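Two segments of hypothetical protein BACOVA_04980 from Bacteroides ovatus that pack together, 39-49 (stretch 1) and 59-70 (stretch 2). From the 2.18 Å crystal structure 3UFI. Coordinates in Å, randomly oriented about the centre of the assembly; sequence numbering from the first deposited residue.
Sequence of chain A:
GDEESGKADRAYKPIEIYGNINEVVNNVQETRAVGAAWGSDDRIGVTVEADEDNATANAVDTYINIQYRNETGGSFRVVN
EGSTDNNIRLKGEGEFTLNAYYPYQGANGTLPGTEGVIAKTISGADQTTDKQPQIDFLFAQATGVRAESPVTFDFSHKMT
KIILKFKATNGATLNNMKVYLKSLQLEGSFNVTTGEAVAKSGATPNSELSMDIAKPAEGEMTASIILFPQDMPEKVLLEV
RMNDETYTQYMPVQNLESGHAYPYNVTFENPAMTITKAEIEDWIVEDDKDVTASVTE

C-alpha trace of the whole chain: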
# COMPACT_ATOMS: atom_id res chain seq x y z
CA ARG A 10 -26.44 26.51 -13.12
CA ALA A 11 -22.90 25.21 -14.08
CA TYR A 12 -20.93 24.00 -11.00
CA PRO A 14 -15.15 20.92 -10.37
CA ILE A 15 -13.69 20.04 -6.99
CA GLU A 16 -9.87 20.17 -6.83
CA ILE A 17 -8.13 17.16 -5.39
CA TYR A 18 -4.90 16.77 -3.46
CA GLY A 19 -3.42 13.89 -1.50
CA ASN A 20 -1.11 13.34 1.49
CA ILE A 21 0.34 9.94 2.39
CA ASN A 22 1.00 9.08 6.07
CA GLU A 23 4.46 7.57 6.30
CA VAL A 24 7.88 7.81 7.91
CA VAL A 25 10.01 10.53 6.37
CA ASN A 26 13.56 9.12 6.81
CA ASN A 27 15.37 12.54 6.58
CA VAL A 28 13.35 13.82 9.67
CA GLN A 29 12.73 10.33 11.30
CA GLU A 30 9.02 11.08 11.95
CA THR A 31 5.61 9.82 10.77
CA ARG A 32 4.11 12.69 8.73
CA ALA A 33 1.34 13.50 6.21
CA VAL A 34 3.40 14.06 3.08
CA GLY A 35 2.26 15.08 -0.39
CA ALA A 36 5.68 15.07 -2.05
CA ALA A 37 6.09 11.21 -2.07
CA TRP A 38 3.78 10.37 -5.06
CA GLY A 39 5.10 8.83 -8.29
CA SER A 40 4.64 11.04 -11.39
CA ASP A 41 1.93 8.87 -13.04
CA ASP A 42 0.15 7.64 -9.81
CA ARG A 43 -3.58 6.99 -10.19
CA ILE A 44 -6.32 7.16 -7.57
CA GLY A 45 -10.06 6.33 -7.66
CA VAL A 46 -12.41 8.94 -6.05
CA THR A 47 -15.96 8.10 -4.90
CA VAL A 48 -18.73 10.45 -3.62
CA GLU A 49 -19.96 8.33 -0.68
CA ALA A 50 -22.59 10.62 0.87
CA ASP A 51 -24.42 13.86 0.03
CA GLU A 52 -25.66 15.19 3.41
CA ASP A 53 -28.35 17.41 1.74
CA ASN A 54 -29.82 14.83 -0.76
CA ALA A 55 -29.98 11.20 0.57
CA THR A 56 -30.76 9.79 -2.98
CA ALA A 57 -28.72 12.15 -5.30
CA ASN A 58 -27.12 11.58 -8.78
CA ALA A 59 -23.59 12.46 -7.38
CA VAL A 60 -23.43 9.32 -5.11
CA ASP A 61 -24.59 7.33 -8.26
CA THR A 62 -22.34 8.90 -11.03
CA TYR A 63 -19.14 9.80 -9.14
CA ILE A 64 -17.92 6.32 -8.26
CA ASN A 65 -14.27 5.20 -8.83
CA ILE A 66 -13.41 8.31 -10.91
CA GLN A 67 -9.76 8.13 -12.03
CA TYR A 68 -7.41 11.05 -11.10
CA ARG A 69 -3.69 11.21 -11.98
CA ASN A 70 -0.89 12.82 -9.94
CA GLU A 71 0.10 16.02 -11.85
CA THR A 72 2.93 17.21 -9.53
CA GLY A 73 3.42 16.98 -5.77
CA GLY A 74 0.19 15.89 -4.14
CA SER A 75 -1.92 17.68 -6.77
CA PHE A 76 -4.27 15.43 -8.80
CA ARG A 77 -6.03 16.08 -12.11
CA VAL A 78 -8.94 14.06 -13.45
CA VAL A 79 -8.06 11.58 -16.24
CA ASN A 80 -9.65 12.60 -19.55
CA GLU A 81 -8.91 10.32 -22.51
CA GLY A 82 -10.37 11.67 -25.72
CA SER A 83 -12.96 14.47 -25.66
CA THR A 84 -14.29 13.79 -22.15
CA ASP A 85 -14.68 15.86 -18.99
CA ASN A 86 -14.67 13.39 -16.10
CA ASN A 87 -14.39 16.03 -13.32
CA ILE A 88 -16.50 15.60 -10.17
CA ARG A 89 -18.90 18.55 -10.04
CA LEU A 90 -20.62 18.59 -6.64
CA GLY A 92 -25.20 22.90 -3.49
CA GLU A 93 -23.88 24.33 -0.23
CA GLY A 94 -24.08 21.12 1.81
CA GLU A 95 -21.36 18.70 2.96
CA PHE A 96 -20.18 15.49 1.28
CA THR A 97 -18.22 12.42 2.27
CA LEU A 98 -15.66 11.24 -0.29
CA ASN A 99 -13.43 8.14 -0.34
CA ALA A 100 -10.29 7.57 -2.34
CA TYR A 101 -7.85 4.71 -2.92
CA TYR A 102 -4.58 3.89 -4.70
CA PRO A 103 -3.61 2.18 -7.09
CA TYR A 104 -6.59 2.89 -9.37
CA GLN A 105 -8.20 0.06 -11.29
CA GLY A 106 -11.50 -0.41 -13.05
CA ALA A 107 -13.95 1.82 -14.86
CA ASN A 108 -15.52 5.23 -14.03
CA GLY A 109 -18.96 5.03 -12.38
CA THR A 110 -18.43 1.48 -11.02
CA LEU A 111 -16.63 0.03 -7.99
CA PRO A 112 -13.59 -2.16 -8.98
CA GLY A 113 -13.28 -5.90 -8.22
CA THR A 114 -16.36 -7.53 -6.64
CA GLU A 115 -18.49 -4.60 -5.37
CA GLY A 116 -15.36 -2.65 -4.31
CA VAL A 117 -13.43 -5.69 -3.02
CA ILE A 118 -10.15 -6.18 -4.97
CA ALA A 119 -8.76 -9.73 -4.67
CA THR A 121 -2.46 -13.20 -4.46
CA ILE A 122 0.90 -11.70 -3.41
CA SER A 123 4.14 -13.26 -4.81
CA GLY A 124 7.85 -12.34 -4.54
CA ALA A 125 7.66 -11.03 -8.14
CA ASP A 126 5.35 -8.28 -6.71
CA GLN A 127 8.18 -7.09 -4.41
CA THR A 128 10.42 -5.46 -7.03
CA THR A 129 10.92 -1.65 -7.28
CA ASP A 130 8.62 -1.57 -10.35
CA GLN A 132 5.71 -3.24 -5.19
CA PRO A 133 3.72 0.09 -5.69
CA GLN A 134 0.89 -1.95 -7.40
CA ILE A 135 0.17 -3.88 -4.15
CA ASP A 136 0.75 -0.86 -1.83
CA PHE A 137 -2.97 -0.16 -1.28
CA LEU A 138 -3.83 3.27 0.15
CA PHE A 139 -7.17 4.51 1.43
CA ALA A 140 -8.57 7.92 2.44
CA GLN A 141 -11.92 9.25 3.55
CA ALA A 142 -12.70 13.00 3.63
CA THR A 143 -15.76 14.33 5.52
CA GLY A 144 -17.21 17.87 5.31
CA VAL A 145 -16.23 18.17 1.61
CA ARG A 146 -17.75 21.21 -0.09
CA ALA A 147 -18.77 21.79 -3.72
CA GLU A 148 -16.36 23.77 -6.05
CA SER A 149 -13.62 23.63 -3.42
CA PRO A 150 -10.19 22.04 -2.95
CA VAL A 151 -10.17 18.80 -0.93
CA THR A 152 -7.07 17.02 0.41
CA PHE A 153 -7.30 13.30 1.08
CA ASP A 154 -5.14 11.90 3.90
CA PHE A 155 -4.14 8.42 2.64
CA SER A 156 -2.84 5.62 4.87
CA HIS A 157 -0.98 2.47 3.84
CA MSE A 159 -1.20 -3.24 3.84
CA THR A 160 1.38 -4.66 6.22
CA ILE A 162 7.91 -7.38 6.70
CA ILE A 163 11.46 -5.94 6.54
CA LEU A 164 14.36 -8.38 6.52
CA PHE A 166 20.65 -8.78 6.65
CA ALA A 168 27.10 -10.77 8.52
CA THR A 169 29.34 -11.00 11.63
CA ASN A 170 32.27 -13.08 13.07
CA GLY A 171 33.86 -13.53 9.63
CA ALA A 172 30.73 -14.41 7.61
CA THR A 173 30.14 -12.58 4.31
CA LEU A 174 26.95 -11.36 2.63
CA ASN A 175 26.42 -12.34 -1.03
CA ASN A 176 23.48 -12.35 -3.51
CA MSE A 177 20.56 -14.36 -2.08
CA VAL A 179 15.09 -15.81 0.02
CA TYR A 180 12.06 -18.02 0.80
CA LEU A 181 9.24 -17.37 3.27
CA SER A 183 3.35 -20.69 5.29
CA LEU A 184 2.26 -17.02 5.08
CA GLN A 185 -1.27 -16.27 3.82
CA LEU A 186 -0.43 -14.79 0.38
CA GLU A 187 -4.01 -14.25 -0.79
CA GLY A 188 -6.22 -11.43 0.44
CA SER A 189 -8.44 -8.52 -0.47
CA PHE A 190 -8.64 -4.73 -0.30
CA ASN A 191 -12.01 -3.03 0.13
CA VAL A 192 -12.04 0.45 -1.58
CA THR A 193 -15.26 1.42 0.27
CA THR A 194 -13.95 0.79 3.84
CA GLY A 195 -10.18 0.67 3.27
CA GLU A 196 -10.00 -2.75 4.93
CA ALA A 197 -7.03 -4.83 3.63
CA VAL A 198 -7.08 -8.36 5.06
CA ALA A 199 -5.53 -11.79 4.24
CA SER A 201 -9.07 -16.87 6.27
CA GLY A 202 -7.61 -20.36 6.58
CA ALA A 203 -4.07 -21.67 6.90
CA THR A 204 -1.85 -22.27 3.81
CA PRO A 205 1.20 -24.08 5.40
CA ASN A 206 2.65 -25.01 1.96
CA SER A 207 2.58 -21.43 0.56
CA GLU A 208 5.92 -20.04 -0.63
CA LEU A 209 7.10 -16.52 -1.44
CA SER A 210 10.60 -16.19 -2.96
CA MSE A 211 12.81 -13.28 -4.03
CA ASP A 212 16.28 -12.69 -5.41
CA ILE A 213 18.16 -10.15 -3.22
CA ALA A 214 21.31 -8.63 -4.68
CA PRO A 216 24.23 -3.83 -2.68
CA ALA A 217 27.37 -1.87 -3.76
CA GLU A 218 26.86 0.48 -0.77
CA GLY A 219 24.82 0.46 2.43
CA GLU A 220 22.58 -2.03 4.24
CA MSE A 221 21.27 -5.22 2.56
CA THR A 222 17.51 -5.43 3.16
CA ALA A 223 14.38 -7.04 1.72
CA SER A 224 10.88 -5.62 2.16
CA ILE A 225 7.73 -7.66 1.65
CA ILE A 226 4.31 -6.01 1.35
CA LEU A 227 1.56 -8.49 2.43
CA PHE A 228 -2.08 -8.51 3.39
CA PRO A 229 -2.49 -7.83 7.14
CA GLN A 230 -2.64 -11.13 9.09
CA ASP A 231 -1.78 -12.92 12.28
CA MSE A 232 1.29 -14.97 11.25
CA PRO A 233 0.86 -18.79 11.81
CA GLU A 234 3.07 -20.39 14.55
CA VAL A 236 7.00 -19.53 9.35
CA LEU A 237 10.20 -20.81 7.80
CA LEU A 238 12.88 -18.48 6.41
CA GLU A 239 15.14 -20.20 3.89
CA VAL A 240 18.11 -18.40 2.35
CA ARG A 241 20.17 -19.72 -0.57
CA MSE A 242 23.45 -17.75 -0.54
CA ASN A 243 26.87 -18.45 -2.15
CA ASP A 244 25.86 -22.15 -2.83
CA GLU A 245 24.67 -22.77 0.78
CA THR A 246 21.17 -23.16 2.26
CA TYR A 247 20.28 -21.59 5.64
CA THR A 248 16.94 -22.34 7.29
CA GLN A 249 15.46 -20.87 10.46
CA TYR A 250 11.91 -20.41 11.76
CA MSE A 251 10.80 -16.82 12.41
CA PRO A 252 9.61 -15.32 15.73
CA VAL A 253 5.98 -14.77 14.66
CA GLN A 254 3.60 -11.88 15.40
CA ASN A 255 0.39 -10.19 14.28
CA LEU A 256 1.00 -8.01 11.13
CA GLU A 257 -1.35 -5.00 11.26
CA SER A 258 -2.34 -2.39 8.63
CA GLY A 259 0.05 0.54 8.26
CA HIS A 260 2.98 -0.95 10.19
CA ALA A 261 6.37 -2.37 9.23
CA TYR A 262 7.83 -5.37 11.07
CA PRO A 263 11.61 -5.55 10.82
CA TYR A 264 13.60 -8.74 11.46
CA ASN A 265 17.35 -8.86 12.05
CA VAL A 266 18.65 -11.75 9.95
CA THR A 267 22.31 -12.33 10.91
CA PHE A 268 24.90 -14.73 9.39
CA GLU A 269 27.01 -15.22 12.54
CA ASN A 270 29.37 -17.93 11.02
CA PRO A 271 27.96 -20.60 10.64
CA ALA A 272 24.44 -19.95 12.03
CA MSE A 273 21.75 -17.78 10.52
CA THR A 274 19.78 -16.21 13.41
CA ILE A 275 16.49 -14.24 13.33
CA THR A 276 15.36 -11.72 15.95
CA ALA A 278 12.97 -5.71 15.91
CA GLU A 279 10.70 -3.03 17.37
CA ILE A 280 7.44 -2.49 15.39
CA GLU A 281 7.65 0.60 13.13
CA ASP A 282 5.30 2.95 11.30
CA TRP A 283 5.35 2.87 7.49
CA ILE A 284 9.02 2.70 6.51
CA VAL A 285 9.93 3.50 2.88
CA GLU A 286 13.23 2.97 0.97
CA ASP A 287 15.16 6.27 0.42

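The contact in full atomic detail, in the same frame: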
# COMPACT_ATOMS: atom_id res chain seq x y z
N GLY A 39 4.44 9.06 -7.01
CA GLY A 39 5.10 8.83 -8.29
C GLY A 39 4.41 9.72 -9.32
O GLY A 39 3.21 10.00 -9.18
N SER A 40 5.14 10.14 -10.35
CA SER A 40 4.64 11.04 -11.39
C SER A 40 3.36 10.58 -12.15
O SER A 40 2.60 11.43 -12.63
CB SER A 40 5.73 11.32 -12.41
OG SER A 40 5.29 12.30 -13.35
N ASP A 41 3.12 9.28 -12.29
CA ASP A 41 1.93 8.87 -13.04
C ASP A 41 0.92 8.14 -12.12
O ASP A 41 0.08 7.39 -12.62
CB ASP A 41 2.38 7.96 -14.21
CG ASP A 41 1.30 7.53 -15.21
OD1 ASP A 41 0.57 8.41 -15.71
OD2 ASP A 41 1.21 6.31 -15.49
N ASP A 42 1.01 8.33 -10.78
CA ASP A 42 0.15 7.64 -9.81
C ASP A 42 -1.32 7.96 -10.03
O ASP A 42 -1.68 9.11 -10.27
CB ASP A 42 0.56 7.96 -8.38
CG ASP A 42 1.83 7.25 -7.91
OD1 ASP A 42 2.36 6.38 -8.66
OD2 ASP A 42 2.26 7.51 -6.78
N ARG A 43 -2.16 6.92 -9.94
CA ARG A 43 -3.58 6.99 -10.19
C ARG A 43 -4.38 6.61 -8.99
O ARG A 43 -4.14 5.57 -8.37
CB ARG A 43 -3.98 6.09 -11.38
CG ARG A 43 -3.10 6.16 -12.62
CD ARG A 43 -3.24 7.51 -13.26
NE ARG A 43 -2.41 7.62 -14.45
CZ ARG A 43 -2.83 7.39 -15.69
NH1 ARG A 43 -4.08 7.01 -15.92
NH2 ARG A 43 -2.00 7.55 -16.72
N ILE A 44 -5.41 7.42 -8.68
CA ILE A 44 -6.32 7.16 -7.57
C ILE A 44 -7.77 7.08 -8.10
O ILE A 44 -8.06 7.63 -9.16
CB ILE A 44 -6.17 8.24 -6.44
CG1 ILE A 44 -6.59 9.67 -6.93
CG2 ILE A 44 -4.75 8.21 -5.79
CD1 ILE A 44 -6.71 10.77 -5.82
N GLY A 45 -8.64 6.40 -7.36
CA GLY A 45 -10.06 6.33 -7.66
C GLY A 45 -10.79 7.09 -6.59
O GLY A 45 -10.52 6.87 -5.41
N VAL A 46 -11.66 8.05 -6.97
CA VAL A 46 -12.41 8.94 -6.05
C VAL A 46 -13.92 8.65 -6.16
O VAL A 46 -14.49 8.61 -7.25
CB VAL A 46 -12.07 10.44 -6.31
CG1 VAL A 46 -12.88 11.37 -5.39
CG2 VAL A 46 -10.57 10.70 -6.12
N THR A 47 -14.55 8.41 -5.00
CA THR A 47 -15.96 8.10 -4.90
C THR A 47 -16.67 9.10 -3.98
O THR A 47 -16.20 9.35 -2.86
CB THR A 47 -16.13 6.66 -4.39
OG1 THR A 47 -15.45 5.77 -5.27
CG2 THR A 47 -17.59 6.22 -4.27
N VAL A 48 -17.83 9.61 -4.42
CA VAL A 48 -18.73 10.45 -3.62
C VAL A 48 -19.61 9.46 -2.86
O VAL A 48 -20.44 8.77 -3.47
CB VAL A 48 -19.52 11.48 -4.45
CG1 VAL A 48 -20.49 12.24 -3.55
CG2 VAL A 48 -18.56 12.44 -5.15
N GLU A 49 -19.31 9.29 -1.57
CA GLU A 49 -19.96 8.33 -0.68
C GLU A 49 -21.33 8.82 -0.25
O GLU A 49 -22.32 8.11 -0.44
CB GLU A 49 -19.06 8.05 0.55
CG GLU A 49 -19.77 7.32 1.68
CD GLU A 49 -18.93 6.88 2.86
OE1 GLU A 49 -17.84 6.31 2.64
OE2 GLU A 49 -19.40 7.04 4.01
N ALA A 59 -25.02 12.40 -7.70
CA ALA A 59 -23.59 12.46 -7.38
C ALA A 59 -23.09 11.10 -6.86
O ALA A 59 -22.18 10.51 -7.45
CB ALA A 59 -23.31 13.55 -6.36
N VAL A 60 -23.72 10.60 -5.78
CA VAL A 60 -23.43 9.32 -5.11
C VAL A 60 -23.56 8.15 -6.13
O VAL A 60 -22.88 7.14 -5.98
CB VAL A 60 -24.33 9.15 -3.84
CG1 VAL A 60 -24.32 7.73 -3.27
CG2 VAL A 60 -23.94 10.14 -2.74
N ASP A 61 -24.37 8.33 -7.21
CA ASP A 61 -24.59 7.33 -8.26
C ASP A 61 -23.64 7.46 -9.48
O ASP A 61 -23.36 6.43 -10.09
CB ASP A 61 -26.05 7.39 -8.77
CG ASP A 61 -27.10 6.94 -7.76
OD1 ASP A 61 -26.83 5.98 -7.00
OD2 ASP A 61 -28.21 7.52 -7.76
N THR A 62 -23.20 8.67 -9.85
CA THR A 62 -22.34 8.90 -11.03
C THR A 62 -20.85 8.88 -10.67
O THR A 62 -20.03 8.31 -11.40
CB THR A 62 -22.69 10.27 -11.67
OG1 THR A 62 -24.08 10.31 -11.97
CG2 THR A 62 -21.88 10.58 -12.95
N TYR A 63 -20.51 9.57 -9.57
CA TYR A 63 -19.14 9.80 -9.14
C TYR A 63 -18.65 8.68 -8.23
O TYR A 63 -18.49 8.83 -7.01
CB TYR A 63 -19.04 11.19 -8.51
CG TYR A 63 -19.51 12.30 -9.42
CD1 TYR A 63 -19.07 12.38 -10.74
CD2 TYR A 63 -20.34 13.32 -8.94
CE1 TYR A 63 -19.46 13.44 -11.57
CE2 TYR A 63 -20.73 14.39 -9.76
CZ TYR A 63 -20.27 14.45 -11.07
OH TYR A 63 -20.63 15.50 -11.88
N ILE A 64 -18.42 7.54 -8.87
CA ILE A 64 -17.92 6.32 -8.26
C ILE A 64 -16.64 5.92 -8.98
O ILE A 64 -16.65 5.84 -10.20
CB ILE A 64 -18.99 5.21 -8.31
CG1 ILE A 64 -20.29 5.62 -7.57
CG2 ILE A 64 -18.44 3.87 -7.78
CD1 ILE A 64 -21.51 4.74 -7.92
N ASN A 65 -15.53 5.67 -8.24
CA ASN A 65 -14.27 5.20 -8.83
C ASN A 65 -13.84 6.07 -10.05
O ASN A 65 -13.54 5.56 -11.12
CB ASN A 65 -14.43 3.72 -9.26
CG ASN A 65 -13.15 2.99 -9.53
OD1 ASN A 65 -12.20 3.08 -8.76
ND2 ASN A 65 -13.11 2.22 -10.61
N ILE A 66 -13.81 7.38 -9.86
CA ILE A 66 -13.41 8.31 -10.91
C ILE A 66 -11.90 8.38 -10.87
O ILE A 66 -11.35 8.65 -9.81
CB ILE A 66 -14.09 9.71 -10.77
CG1 ILE A 66 -15.64 9.60 -10.72
CG2 ILE A 66 -13.60 10.70 -11.85
CD1 ILE A 66 -16.37 8.90 -11.95
N GLN A 67 -11.22 8.13 -12.00
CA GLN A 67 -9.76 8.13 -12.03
C GLN A 67 -9.19 9.55 -12.08
O GLN A 67 -9.61 10.36 -12.89
CB GLN A 67 -9.23 7.31 -13.22
CG GLN A 67 -7.72 7.05 -13.08
CD GLN A 67 -7.10 6.37 -14.27
OE1 GLN A 67 -5.95 5.97 -14.23
NE2 GLN A 67 -7.82 6.24 -15.36
N TYR A 68 -8.21 9.83 -11.20
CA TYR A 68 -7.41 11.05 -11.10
C TYR A 68 -5.94 10.63 -11.20
O TYR A 68 -5.57 9.54 -10.78
CB TYR A 68 -7.68 11.83 -9.79
CG TYR A 68 -8.98 12.61 -9.79
CD1 TYR A 68 -10.21 11.96 -9.67
CD2 TYR A 68 -8.98 13.99 -9.92
CE1 TYR A 68 -11.41 12.68 -9.68
CE2 TYR A 68 -10.18 14.72 -9.95
CZ TYR A 68 -11.39 14.05 -9.85
OH TYR A 68 -12.54 14.78 -9.83
N ARG A 69 -5.12 11.48 -11.82
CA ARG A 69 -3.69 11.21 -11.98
C ARG A 69 -2.90 12.27 -11.21
O ARG A 69 -3.26 13.44 -11.23
CB ARG A 69 -3.32 11.24 -13.48
CG ARG A 69 -1.87 10.89 -13.77
CD ARG A 69 -1.59 11.05 -15.25
NE ARG A 69 -0.17 10.93 -15.56
CZ ARG A 69 0.69 11.95 -15.55
NH1 ARG A 69 0.28 13.18 -15.23
NH2 ARG A 69 1.97 11.76 -15.86
N ASN A 70 -1.77 11.87 -10.61
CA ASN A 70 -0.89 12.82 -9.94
C ASN A 70 -0.23 13.71 -10.99
O ASN A 70 0.41 13.20 -11.89
CB ASN A 70 0.15 12.08 -9.08
CG ASN A 70 1.10 13.02 -8.39
OD1 ASN A 70 2.29 13.08 -8.71
ND2 ASN A 70 0.59 13.81 -7.49
O HOH W 1 -6.17 5.61 -18.21
O HOH W 2 -21.32 5.99 -3.98

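The two segments pair as antiparallel strands, and the contact is anchored by Arg-69 at one end and Val-48 at the other. Arg-69 lies opposite Arg-43 in a non-hydrogen-bonded pair, with both side chains on the same face of the sheet. Their like charges come close, Arg-43 NH2 lying 4.0 Å from Arg-69 NE, but Asp-41 offsets them: its OD1 accepts hydrogen bonds within salt bridges from Arg-69 NE (2.6 Å) and Arg-43 NH2 (2.9 Å). The extended Gln-67 side chain reaches along the sheet toward Arg-43, and its OE1 accepts a hydrogen bond from Arg-43 NH1 at 2.7 Å, near the guanidinium plane.

Between these ends the backbone ladder is regular. Ile-44 and Tyr-68 exchange two hydrogen bonds, N to O, each 3.0 Å, and on the other face Ile-44 CG1 packs 3.7 Å from Tyr-68 CB, while Val-46 CG2 meets Tyr-68 CD1 at 3.8 Å.

Beyond Val-46 the partner leaves strand geometry, and Thr-47 OG1 accepts from Asn-65 N (3.0 Å). Val-48 N then donates to Tyr-63 O (2.8 Å), just past the short helix. The Val-48 side chain points toward that segment: CG2 lies 3.6 Å from Tyr-63 CB, and CG1 lies 4.1 Å from Val-60 CG2 and 4.2 Å from Ala-59 CB. A water donates to both Val-48 O and Val-60 O, bridging the two backbones.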